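Local coordinates for globin (PDB 5D1V), which binds heme and, as a group II truncated hemoglobin from a thermophilic phototrophic bacterium, probably binds or carries oxygen, at residues Gly44-His47 and Gln48-Leu52; Pro59-Tyr62 and Ser63-Gly67; Glu13-Phe16 and Arg17-Val20. One frame throughout, in Å; residues are numbered along the deposited sequence.

Interaction 1 of 3, residues Gly44-His47 and Gln48-Leu52; sequences GKEH and QRLFL. With HEM (protoporphyrin IX containing Fe), chain C.
Glu-46 and Arg-49, one turn apart on a partly exposed flank of helix 42-55, meet in a salt bridge, Glu-46 OE2 lying 3.5 Å from Arg-49 NH2. The carboxylate and guanidinium planes are 28° apart. With its CG anti to the backbone N (chi1 176°) and the chain extended beyond it, Glu-46 reaches out along the helix surface, while Arg-49 turns back at chi3 and sets NH2 against the Glu-46 CG methylene as well. Leu-50 comes up on the same glutamate, its CD1 3.8 Å from Glu-46 CG, and this leucine also packs on Tyr-62 of helix 61-66.

On the heme side, Phe-51 brings its CB to 3.4 Å from the heme methyl CMA, which also sits obliquely against the ring. Gly-44 CA approaches the propionate of O1D and O2D, 3.4 Å from HEM O1D; a beta-carbon there would collide with that oxygen. His-47 is predicted as the distal residue, but here its ring lies beside the propionate of O1A and O2A, far from the iron, with ND1 4.0 Å from HEM O1A. Gln-48 reaches over the distal face of the porphyrin, its NE2 3.2 Å from the water that is the iron's distal ligand.

Behind these side chains runs an unbroken series of i to i+4 bonds, the straightest being Arg-49 N to Lys-45 O (N-H...O 171°). Farther out, Lys-45 forms a salt bridge with Asp-21 of helix 13-28. With Gly-44, His-47, Gln-48 and Phe-51, helix 42-55 forms part of the heme pocket wall in this truncated globin.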
loop_
_atom_site.group_PDB
_atom_site.type_symbol
_atom_site.label_atom_id
_atom_site.label_comp_id
_atom_site.label_asym_id
_atom_site.label_seq_id
_atom_site.Cartn_x
_atom_site.Cartn_y
_atom_site.Cartn_z
ATOM N N GLY A 44 9.742 -24.039 -6.014
ATOM C CA GLY A 44 8.705 -23.324 -5.298
ATOM C C GLY A 44 8.071 -22.219 -6.121
ATOM O O GLY A 44 6.865 -21.992 -6.036
ATOM N N LYS A 45 8.881 -21.536 -6.929
ATOM C CA LYS A 45 8.387 -20.512 -7.838
ATOM C C LYS A 45 7.369 -21.094 -8.808
ATOM O O LYS A 45 6.289 -20.521 -8.969
ATOM C CB LYS A 45 9.551 -19.863 -8.597
ATOM C CG LYS A 45 9.164 -18.749 -9.521
ATOM C CD LYS A 45 10.422 -18.226 -10.254
ATOM C CE LYS A 45 10.021 -17.176 -11.272
ATOM N NZ LYS A 45 10.959 -17.090 -12.421
ATOM N N GLU A 46 7.687 -22.247 -9.407
ATOM C CA GLU A 46 6.764 -22.886 -10.337
ATOM C C GLU A 46 5.495 -23.320 -9.607
ATOM O O GLU A 46 4.392 -23.167 -10.143
ATOM C CB GLU A 46 7.401 -24.092 -11.043
ATOM C CG GLU A 46 6.378 -24.804 -11.950
ATOM C CD GLU A 46 6.957 -25.870 -12.839
ATOM O OE1 GLU A 46 7.957 -26.507 -12.439
ATOM O OE2 GLU A 46 6.386 -26.080 -13.936
ATOM N N HIS A 47 5.645 -23.835 -8.384
ATOM C CA HIS A 47 4.492 -24.280 -7.608
ATOM C C HIS A 47 3.598 -23.097 -7.319
ATOM O O HIS A 47 2.371 -23.204 -7.428
ATOM C CB HIS A 47 4.920 -24.965 -6.298
ATOM C CG HIS A 47 5.596 -26.276 -6.520
ATOM N ND1 HIS A 47 6.495 -26.820 -5.626
ATOM C CD2 HIS A 47 5.514 -27.149 -7.550
ATOM C CE1 HIS A 47 6.935 -27.968 -6.100
ATOM N NE2 HIS A 47 6.351 -28.195 -7.263
ATOM N N GLN A 48 4.184 -21.953 -6.979
ATOM C CA GLN A 48 3.343 -20.809 -6.685
ATOM C C GLN A 48 2.597 -20.340 -7.948
ATOM O O GLN A 48 1.400 -20.026 -7.884
ATOM C CB GLN A 48 4.143 -19.661 -6.116
ATOM C CG GLN A 48 3.196 -18.576 -5.581
ATOM C CD GLN A 48 3.889 -17.302 -5.308
ATOM O OE1 GLN A 48 4.614 -16.793 -6.159
ATOM N NE2 GLN A 48 3.679 -16.758 -4.111
ATOM N N ARG A 49 3.296 -20.256 -9.080
ATOM C CA ARG A 49 2.655 -19.889 -10.347
ATOM C C ARG A 49 1.486 -20.822 -10.663
ATOM O O ARG A 49 0.391 -20.345 -10.967
ATOM C CB ARG A 49 3.638 -19.894 -11.515
ATOM C CG ARG A 49 2.976 -19.489 -12.846
ATOM C CD ARG A 49 3.932 -19.475 -14.000
ATOM N NE ARG A 49 4.824 -20.636 -14.000
ATOM C CZ ARG A 49 4.610 -21.773 -14.652
ATOM N NH1 ARG A 49 3.529 -21.948 -15.419
ATOM N NH2 ARG A 49 5.503 -22.740 -14.546
ATOM N N LEU A 50 1.703 -22.140 -10.560
ATOM C CA LEU A 50 0.655 -23.094 -10.900
ATOM C C LEU A 50 -0.539 -22.951 -9.951
ATOM O O LEU A 50 -1.694 -23.049 -10.377
ATOM C CB LEU A 50 1.181 -24.516 -10.860
ATOM C CG LEU A 50 2.290 -24.785 -11.892
ATOM C CD1 LEU A 50 2.827 -26.201 -11.723
ATOM C CD2 LEU A 50 1.845 -24.561 -13.326
ATOM N N PHE A 51 -0.265 -22.690 -8.678
ATOM C CA PHE A 51 -1.338 -22.474 -7.729
ATOM C C PHE A 51 -2.189 -21.275 -8.130
ATOM O O PHE A 51 -3.413 -21.367 -8.166
ATOM C CB PHE A 51 -0.839 -22.233 -6.308
ATOM C CG PHE A 51 -1.940 -21.760 -5.409
ATOM C CD1 PHE A 51 -2.966 -22.622 -5.039
ATOM C CD2 PHE A 51 -2.035 -20.424 -5.046
ATOM C CE1 PHE A 51 -4.027 -22.177 -4.258
ATOM C CE2 PHE A 51 -3.084 -19.959 -4.277
ATOM C CZ PHE A 51 -4.098 -20.842 -3.876
ATOM N N LEU A 52 -1.543 -20.144 -8.407
ATOM C CA LEU A 52 -2.290 -18.952 -8.761
ATOM C C LEU A 52 -3.123 -19.204 -10.014
ATOM O O LEU A 52 -4.303 -18.827 -10.089
ATOM C CB LEU A 52 -1.357 -17.765 -8.967
ATOM C CG LEU A 52 -0.621 -17.336 -7.691
ATOM C CD1 LEU A 52 0.470 -16.302 -8.023
ATOM C CD2 LEU A 52 -1.583 -16.797 -6.640
HETATM C CHA HEM C . 5.192 -21.488 -0.650
HETATM C CHB HEM C . 1.110 -19.114 -1.788
HETATM C CHC HEM C . 1.871 -16.089 1.963
HETATM C CHD HEM C . 6.402 -17.799 2.221
HETATM C C1A HEM C . 4.008 -21.146 -1.249
HETATM C C2A HEM C . 3.308 -21.919 -2.262
HETATM C C3A HEM C . 2.177 -21.266 -2.566
HETATM C C4A HEM C . 2.124 -20.054 -1.750
HETATM C CMA HEM C . 1.050 -21.612 -3.587
HETATM C CAA HEM C . 3.815 -23.262 -2.834
HETATM C CBA HEM C . 2.998 -24.367 -2.146
HETATM C CGA HEM C . 3.586 -25.713 -2.532
HETATM O O1A HEM C . 4.721 -26.033 -2.105
HETATM O O2A HEM C . 2.920 -26.481 -3.257
HETATM C C1B HEM C . 0.948 -18.095 -0.860
HETATM C C2B HEM C . -0.183 -17.201 -0.752
HETATM C C3B HEM C . 0.046 -16.388 0.304
HETATM C C4B HEM C . 1.317 -16.714 0.863
HETATM C CMB HEM C . -1.407 -17.224 -1.700
HETATM C CAB HEM C . -0.789 -15.232 0.898
HETATM C CBB HEM C . -1.772 -14.709 0.165
HETATM C C1C HEM C . 3.176 -16.255 2.359
HETATM C C2C HEM C . 3.878 -15.483 3.372
HETATM C C3C HEM C . 5.135 -15.995 3.421
HETATM C C4C HEM C . 5.268 -17.052 2.449
HETATM C CMC HEM C . 3.227 -14.347 4.214
HETATM C CAC HEM C . 6.306 -15.518 4.280
HETATM C CBC HEM C . 6.273 -14.228 4.596
HETATM C C1D HEM C . 6.463 -18.983 1.521
HETATM C C2D HEM C . 7.586 -19.913 1.469
HETATM C C3D HEM C . 7.234 -20.944 0.678
HETATM C C4D HEM C . 5.889 -20.685 0.204
HETATM C CMD HEM C . 8.913 -19.730 2.221
HETATM C CAD HEM C . 8.069 -22.181 0.311
HETATM C CBD HEM C . 8.739 -21.903 -1.026
HETATM C CGD HEM C . 9.549 -23.074 -1.497
HETATM O O1D HEM C . 10.382 -22.862 -2.415
HETATM O O2D HEM C . 9.376 -24.199 -0.951
HETATM N NA HEM C . 3.243 -20.024 -0.953
HETATM N NB HEM C . 1.839 -17.774 0.143
HETATM N NC HEM C . 4.043 -17.207 1.856
HETATM N ND HEM C . 5.462 -19.499 0.742
HETATM FE FE HEM C . 3.677 -18.591 0.442
HETATM O O HOH W 1 4.622 -17.436 -1.120
#

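Interaction 2 of 3, residues Pro59-Tyr62 and Ser63-Gly67; sequences PRTY and SERRG. With HEM (protoporphyrin IX containing Fe), chain C.
Tyr-62 and Arg-66, one helical turn apart, share a heme propionate by hydrogen bonds from a phenol and a guanidinium. Tyr-62 OH donates to HEM O2A (2.8 Å), which lies at the edge of the ring. Arg-66 NE reaches the same oxygen at 2.9 Å, nearly straight at 168°, and its NH2 donates to HEM O1A at 2.8 Å. O2A is thus gripped by two donors, and the guanidinium meets the carboxylate with its edge. Bends at chi2 and chi3 (-67° and -77°) turn the arginine chain round to the propionate.

The apolar part is a CH-pi contact: Arg-66 CB lies over one face of the Tyr-62 ring, 3.8 Å from its centroid. On the outer flank, Thr-61 CG2 lies over one face of the Arg-65 guanidinium, toward its rim.

Among the other polar links, Arg-60 at the N-cap offers its carbonyl O to both Glu-64 N and Ser-63 OG, the latter at 2.8 Å. One water bridges Ser-63 OG and Arg-60 NH2. At the far end Gly-67 leaves the helix with positive phi. Helix 61-66, through Tyr-62 and Arg-66, holds a propionate at the heme-binding site of this truncated globin.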
loop_
_atom_site.group_PDB
_atom_site.type_symbol
_atom_site.label_atom_id
_atom_site.label_comp_id
_atom_site.label_asym_id
_atom_site.label_seq_id
_atom_site.Cartn_x
_atom_site.Cartn_y
_atom_site.Cartn_z
ATOM N N PRO A 59 -5.696 -23.860 -15.590
ATOM C CA PRO A 59 -5.402 -25.293 -15.522
ATOM C C PRO A 59 -5.268 -25.819 -14.098
ATOM O O PRO A 59 -4.844 -25.072 -13.205
ATOM C CB PRO A 59 -4.064 -25.420 -16.251
ATOM C CG PRO A 59 -3.978 -24.235 -17.154
ATOM C CD PRO A 59 -4.696 -23.133 -16.402
ATOM N N ARG A 60 -5.592 -27.103 -13.922
ATOM C CA ARG A 60 -5.504 -27.781 -12.627
ATOM C C ARG A 60 -4.167 -28.469 -12.455
ATOM O O ARG A 60 -4.059 -29.470 -11.739
ATOM C CB ARG A 60 -6.587 -28.836 -12.480
ATOM C CG ARG A 60 -7.973 -28.417 -12.882
ATOM C CD ARG A 60 -8.606 -27.547 -11.866
ATOM N NE ARG A 60 -8.557 -28.129 -10.532
ATOM C CZ ARG A 60 -8.967 -27.496 -9.438
ATOM N NH1 ARG A 60 -9.487 -26.278 -9.531
ATOM N NH2 ARG A 60 -8.859 -28.083 -8.260
ATOM N N THR A 61 -3.150 -27.951 -13.131
ATOM C CA THR A 61 -1.827 -28.563 -13.080
ATOM C C THR A 61 -1.278 -28.603 -11.637
ATOM O O THR A 61 -0.636 -29.572 -11.215
ATOM C CB THR A 61 -0.860 -27.804 -14.003
ATOM O OG1 THR A 61 -1.478 -27.646 -15.280
ATOM C CG2 THR A 61 0.430 -28.543 -14.183
ATOM N N TYR A 62 -1.563 -27.560 -10.865
ATOM C CA TYR A 62 -1.103 -27.523 -9.497
ATOM C C TYR A 62 -1.546 -28.788 -8.744
ATOM O O TYR A 62 -0.727 -29.474 -8.111
ATOM C CB TYR A 62 -1.614 -26.275 -8.755
ATOM C CG TYR A 62 -1.132 -26.283 -7.324
ATOM C CD1 TYR A 62 0.127 -25.806 -6.978
ATOM C CD2 TYR A 62 -1.928 -26.807 -6.323
ATOM C CE1 TYR A 62 0.559 -25.852 -5.681
ATOM C CE2 TYR A 62 -1.510 -26.845 -5.027
ATOM C CZ TYR A 62 -0.268 -26.386 -4.705
ATOM O OH TYR A 62 0.139 -26.459 -3.388
ATOM N N SER A 63 -2.849 -29.053 -8.777
ATOM C CA SER A 63 -3.425 -30.208 -8.085
ATOM C C SER A 63 -2.826 -31.530 -8.567
ATOM O O SER A 63 -2.658 -32.466 -7.778
ATOM C CB SER A 63 -4.950 -30.240 -8.266
ATOM O OG SER A 63 -5.315 -30.681 -9.571
ATOM N N GLU A 64 -2.521 -31.620 -9.856
ATOM C CA GLU A 64 -1.934 -32.827 -10.413
ATOM C C GLU A 64 -0.548 -33.060 -9.840
ATOM O O GLU A 64 -0.118 -34.213 -9.681
ATOM C CB GLU A 64 -1.886 -32.727 -11.941
ATOM C CG GLU A 64 -3.258 -32.855 -12.577
ATOM C CD GLU A 64 -3.315 -32.304 -13.992
ATOM O OE1 GLU A 64 -2.240 -32.011 -14.562
ATOM O OE2 GLU A 64 -4.446 -32.150 -14.513
ATOM N N ARG A 65 0.145 -31.978 -9.501
ATOM C CA ARG A 65 1.529 -32.073 -9.010
ATOM C C ARG A 65 1.625 -32.062 -7.498
ATOM O O ARG A 65 2.522 -32.686 -6.927
ATOM C CB ARG A 65 2.386 -30.919 -9.560
ATOM C CG ARG A 65 2.698 -30.992 -10.996
ATOM C CD ARG A 65 4.159 -30.582 -11.288
ATOM N NE ARG A 65 4.274 -29.764 -12.492
ATOM C CZ ARG A 65 4.003 -30.186 -13.724
ATOM N NH1 ARG A 65 3.599 -31.433 -13.939
ATOM N NH2 ARG A 65 4.133 -29.352 -14.747
ATOM N N ARG A 66 0.717 -31.340 -6.841
ATOM C CA ARG A 66 0.840 -31.072 -5.424
ATOM C C ARG A 66 -0.355 -31.472 -4.571
ATOM O O ARG A 66 -0.288 -31.386 -3.347
ATOM C CB ARG A 66 1.096 -29.578 -5.210
ATOM C CG ARG A 66 2.332 -29.058 -5.925
ATOM C CD ARG A 66 3.605 -29.608 -5.381
ATOM N NE ARG A 66 4.012 -28.973 -4.123
ATOM C CZ ARG A 66 5.006 -29.409 -3.352
ATOM N NH1 ARG A 66 5.708 -30.505 -3.679
ATOM N NH2 ARG A 66 5.300 -28.755 -2.239
ATOM N N GLY A 67 -1.443 -31.893 -5.194
ATOM C CA GLY A 67 -2.647 -32.252 -4.451
ATOM C C GLY A 67 -3.358 -30.989 -4.010
ATOM O O GLY A 67 -3.194 -29.956 -4.634
HETATM C CHA HEM C . 5.192 -21.488 -0.650
HETATM C CHB HEM C . 1.110 -19.114 -1.788
HETATM C CHC HEM C . 1.871 -16.089 1.963
HETATM C CHD HEM C . 6.402 -17.799 2.221
HETATM C C1A HEM C . 4.008 -21.146 -1.249
HETATM C C2A HEM C . 3.308 -21.919 -2.262
HETATM C C3A HEM C . 2.177 -21.266 -2.566
HETATM C C4A HEM C . 2.124 -20.054 -1.750
HETATM C CMA HEM C . 1.050 -21.612 -3.587
HETATM C CAA HEM C . 3.815 -23.262 -2.834
HETATM C CBA HEM C . 2.998 -24.367 -2.146
HETATM C CGA HEM C . 3.586 -25.713 -2.532
HETATM O O1A HEM C . 4.721 -26.033 -2.105
HETATM O O2A HEM C . 2.920 -26.481 -3.257
HETATM C C1B HEM C . 0.948 -18.095 -0.860
HETATM C C2B HEM C . -0.183 -17.201 -0.752
HETATM C C3B HEM C . 0.046 -16.388 0.304
HETATM C C4B HEM C . 1.317 -16.714 0.863
HETATM C CMB HEM C . -1.407 -17.224 -1.700
HETATM C CAB HEM C . -0.789 -15.232 0.898
HETATM C CBB HEM C . -1.772 -14.709 0.165
HETATM C C1C HEM C . 3.176 -16.255 2.359
HETATM C C2C HEM C . 3.878 -15.483 3.372
HETATM C C3C HEM C . 5.135 -15.995 3.421
HETATM C C4C HEM C . 5.268 -17.052 2.449
HETATM C CMC HEM C . 3.227 -14.347 4.214
HETATM C CAC HEM C . 6.306 -15.518 4.280
HETATM C CBC HEM C . 6.273 -14.228 4.596
HETATM C C1D HEM C . 6.463 -18.983 1.521
HETATM C C2D HEM C . 7.586 -19.913 1.469
HETATM C C3D HEM C . 7.234 -20.944 0.678
HETATM C C4D HEM C . 5.889 -20.685 0.204
HETATM C CMD HEM C . 8.913 -19.730 2.221
HETATM C CAD HEM C . 8.069 -22.181 0.311
HETATM C CBD HEM C . 8.739 -21.903 -1.026
HETATM C CGD HEM C . 9.549 -23.074 -1.497
HETATM O O1D HEM C . 10.382 -22.862 -2.415
HETATM O O2D HEM C . 9.376 -24.199 -0.951
HETATM N NA HEM C . 3.243 -20.024 -0.953
HETATM N NB HEM C . 1.839 -17.774 0.143
HETATM N NC HEM C . 4.043 -17.207 1.856
HETATM N ND HEM C . 5.462 -19.499 0.742
HETATM FE FE HEM C . 3.677 -18.591 0.442
HETATM O O HOH W 2 -7.984 -30.552 -8.994
HETATM O O HOH W 3 -2.077 -29.601 -16.898
HETATM O O HOH W 1 4.622 -17.436 -1.120
#

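Interaction 3 of 3, residues Glu13-Phe16 and Arg17-Val20; sequences EATF and RRIV
The backbone of Glu-13 to Val-20 is regular alpha-helix, its four i to i+4 bonds running from Arg-17 N to Glu-13 O (3.0 Å) through to Val-20 N to Phe-16 O (2.9 Å).

Glu-13 and Arg-17 lie side by side and point the same way, carboxylate and guanidinium planes 25° apart. Their salt bridge is carried by Glu-13 OE2 and Arg-17 NH2, 3.2 Å apart, and the hydrogen bond within it is weak, bent to 131°. Glu-13 keeps CG trans to its own nitrogen (chi1 -180°) and its chain extended, which carries OE2 out to the level of the guanidinium, itself held out on a straight chain from CG to NE. The same oxygen has a second, long and weak ion pair with Arg-49 of helix 42-55, which lends it two cationic neighbours. An alanine at this position would remove the carboxylate and probably leave the Arg-17 guanidinium without its mate and freer to turn.

Arg-18 curls back at chi3 and lays one face of its guanidinium over Thr-15 CA, while Thr-15 CG2 comes 3.6 Å from Arg-18 NH2. Both polar ends find partners farther off: Arg-18 NH2 bonds to the carbonyl of Ala-99, and Thr-15 OG1 to that of Ile-10.

On the buried flank, Ile-19 CD1 approaches the Phe-16 ring obliquely, 4.3 Å from Phe-16 CD1, and lies 4.2 Å from Thr-15 CG2. Both Phe-16 and Ile-19 pack on Met-109 of helix 105-119, and Phe-16 reaches Leu-52 of helix 42-55 as well. Charged on one flank and apolar on the other, this is an amphipathic helix contributing to the all-helical core of the globin fold.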
loop_
_atom_site.group_PDB
_atom_site.type_symbol
_atom_site.label_atom_id
_atom_site.label_comp_id
_atom_site.label_asym_id
_atom_site.label_seq_id
_atom_site.Cartn_x
_atom_site.Cartn_y
_atom_site.Cartn_z
ATOM N N GLU A 13 -1.933 -17.825 -18.647
ATOM C CA GLU A 13 -0.631 -18.310 -18.140
ATOM C C GLU A 13 0.471 -17.276 -18.268
ATOM O O GLU A 13 1.279 -17.059 -17.361
ATOM C CB GLU A 13 -0.220 -19.577 -18.900
ATOM C CG GLU A 13 1.110 -20.161 -18.447
ATOM C CD GLU A 13 1.404 -21.526 -19.033
ATOM O OE1 GLU A 13 0.763 -21.896 -20.028
ATOM O OE2 GLU A 13 2.282 -22.230 -18.486
ATOM N N ALA A 14 0.526 -16.660 -19.432
ATOM C CA ALA A 14 1.556 -15.680 -19.706
ATOM C C ALA A 14 1.560 -14.557 -18.662
ATOM O O ALA A 14 2.611 -14.104 -18.227
ATOM C CB ALA A 14 1.370 -15.129 -21.082
ATOM N N THR A 15 0.384 -14.143 -18.215
ATOM C CA THR A 15 0.277 -13.061 -17.232
ATOM C C THR A 15 0.761 -13.530 -15.870
ATOM O O THR A 15 1.474 -12.820 -15.174
ATOM C CB THR A 15 -1.152 -12.554 -17.171
ATOM O OG1 THR A 15 -1.524 -12.106 -18.486
ATOM C CG2 THR A 15 -1.293 -11.393 -16.207
ATOM N N PHE A 16 0.402 -14.746 -15.489
ATOM C CA PHE A 16 0.866 -15.276 -14.204
ATOM C C PHE A 16 2.387 -15.445 -14.176
ATOM O O PHE A 16 3.020 -15.274 -13.122
ATOM C CB PHE A 16 0.141 -16.579 -13.908
ATOM C CG PHE A 16 -1.283 -16.352 -13.462
ATOM C CD1 PHE A 16 -1.565 -16.001 -12.159
ATOM C CD2 PHE A 16 -2.309 -16.428 -14.366
ATOM C CE1 PHE A 16 -2.874 -15.751 -11.765
ATOM C CE2 PHE A 16 -3.607 -16.176 -13.986
ATOM C CZ PHE A 16 -3.891 -15.839 -12.690
ATOM N N ARG A 17 2.981 -15.721 -15.332
ATOM C CA ARG A 17 4.440 -15.852 -15.396
ATOM C C ARG A 17 5.054 -14.486 -15.081
ATOM O O ARG A 17 6.004 -14.397 -14.278
ATOM C CB ARG A 17 4.904 -16.366 -16.759
ATOM C CG ARG A 17 4.729 -17.864 -16.947
ATOM C CD ARG A 17 5.347 -18.321 -18.264
ATOM N NE ARG A 17 5.072 -19.728 -18.572
ATOM C CZ ARG A 17 5.795 -20.753 -18.136
ATOM N NH1 ARG A 17 6.854 -20.539 -17.373
ATOM N NH2 ARG A 17 5.462 -22.002 -18.461
ATOM N N ARG A 18 4.486 -13.428 -15.665
ATOM C CA ARG A 18 4.975 -12.057 -15.414
ATOM C C ARG A 18 4.823 -11.690 -13.920
ATOM O O ARG A 18 5.751 -11.133 -13.315
ATOM C CB ARG A 18 4.246 -11.009 -16.271
ATOM C CG ARG A 18 4.416 -11.200 -17.782
ATOM C CD ARG A 18 4.103 -9.926 -18.573
ATOM N NE ARG A 18 2.757 -9.424 -18.325
ATOM C CZ ARG A 18 1.667 -9.879 -18.923
ATOM N NH1 ARG A 18 1.746 -10.857 -19.817
ATOM N NH2 ARG A 18 0.493 -9.346 -18.631
ATOM N N ILE A 19 3.658 -11.989 -13.352
ATOM C CA ILE A 19 3.376 -11.695 -11.952
ATOM C C ILE A 19 4.421 -12.367 -11.067
ATOM O O ILE A 19 5.014 -11.729 -10.216
ATOM C CB ILE A 19 1.956 -12.155 -11.568
ATOM C CG1 ILE A 19 0.896 -11.272 -12.234
ATOM C CG2 ILE A 19 1.756 -12.079 -10.078
ATOM C CD1 ILE A 19 -0.532 -11.814 -12.103
ATOM N N VAL A 20 4.629 -13.664 -11.264
ATOM C CA VAL A 20 5.465 -14.448 -10.342
ATOM C C VAL A 20 6.934 -14.078 -10.526
ATOM O O VAL A 20 7.670 -14.032 -9.547
ATOM C CB VAL A 20 5.237 -15.965 -10.533
ATOM C CG1 VAL A 20 6.219 -16.764 -9.715
ATOM C CG2 VAL A 20 3.815 -16.337 -10.150
#

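Along the chain the order is interaction 3 on helix 13-28, interaction 1 on helix 42-55, then interaction 2 on helix 61-66. Interaction 1 is the middle member: its centre is about 10 Å from the centre of each of the others, and it touches both, through Arg-49, Lys-45 and Leu-52 toward interaction 3 and through His-47, Leu-50 and Phe-51 toward Tyr-62 and Arg-66. Interactions 2 and 3 do not touch, their centres being about 17 Å apart. Interactions 1 and 2 both meet the heme, whereas interaction 3 stands back from it. Helix 42-55, packed between the other two, joins the core contacts of interaction 3 to the heme site partly formed by interactions 1 and 2.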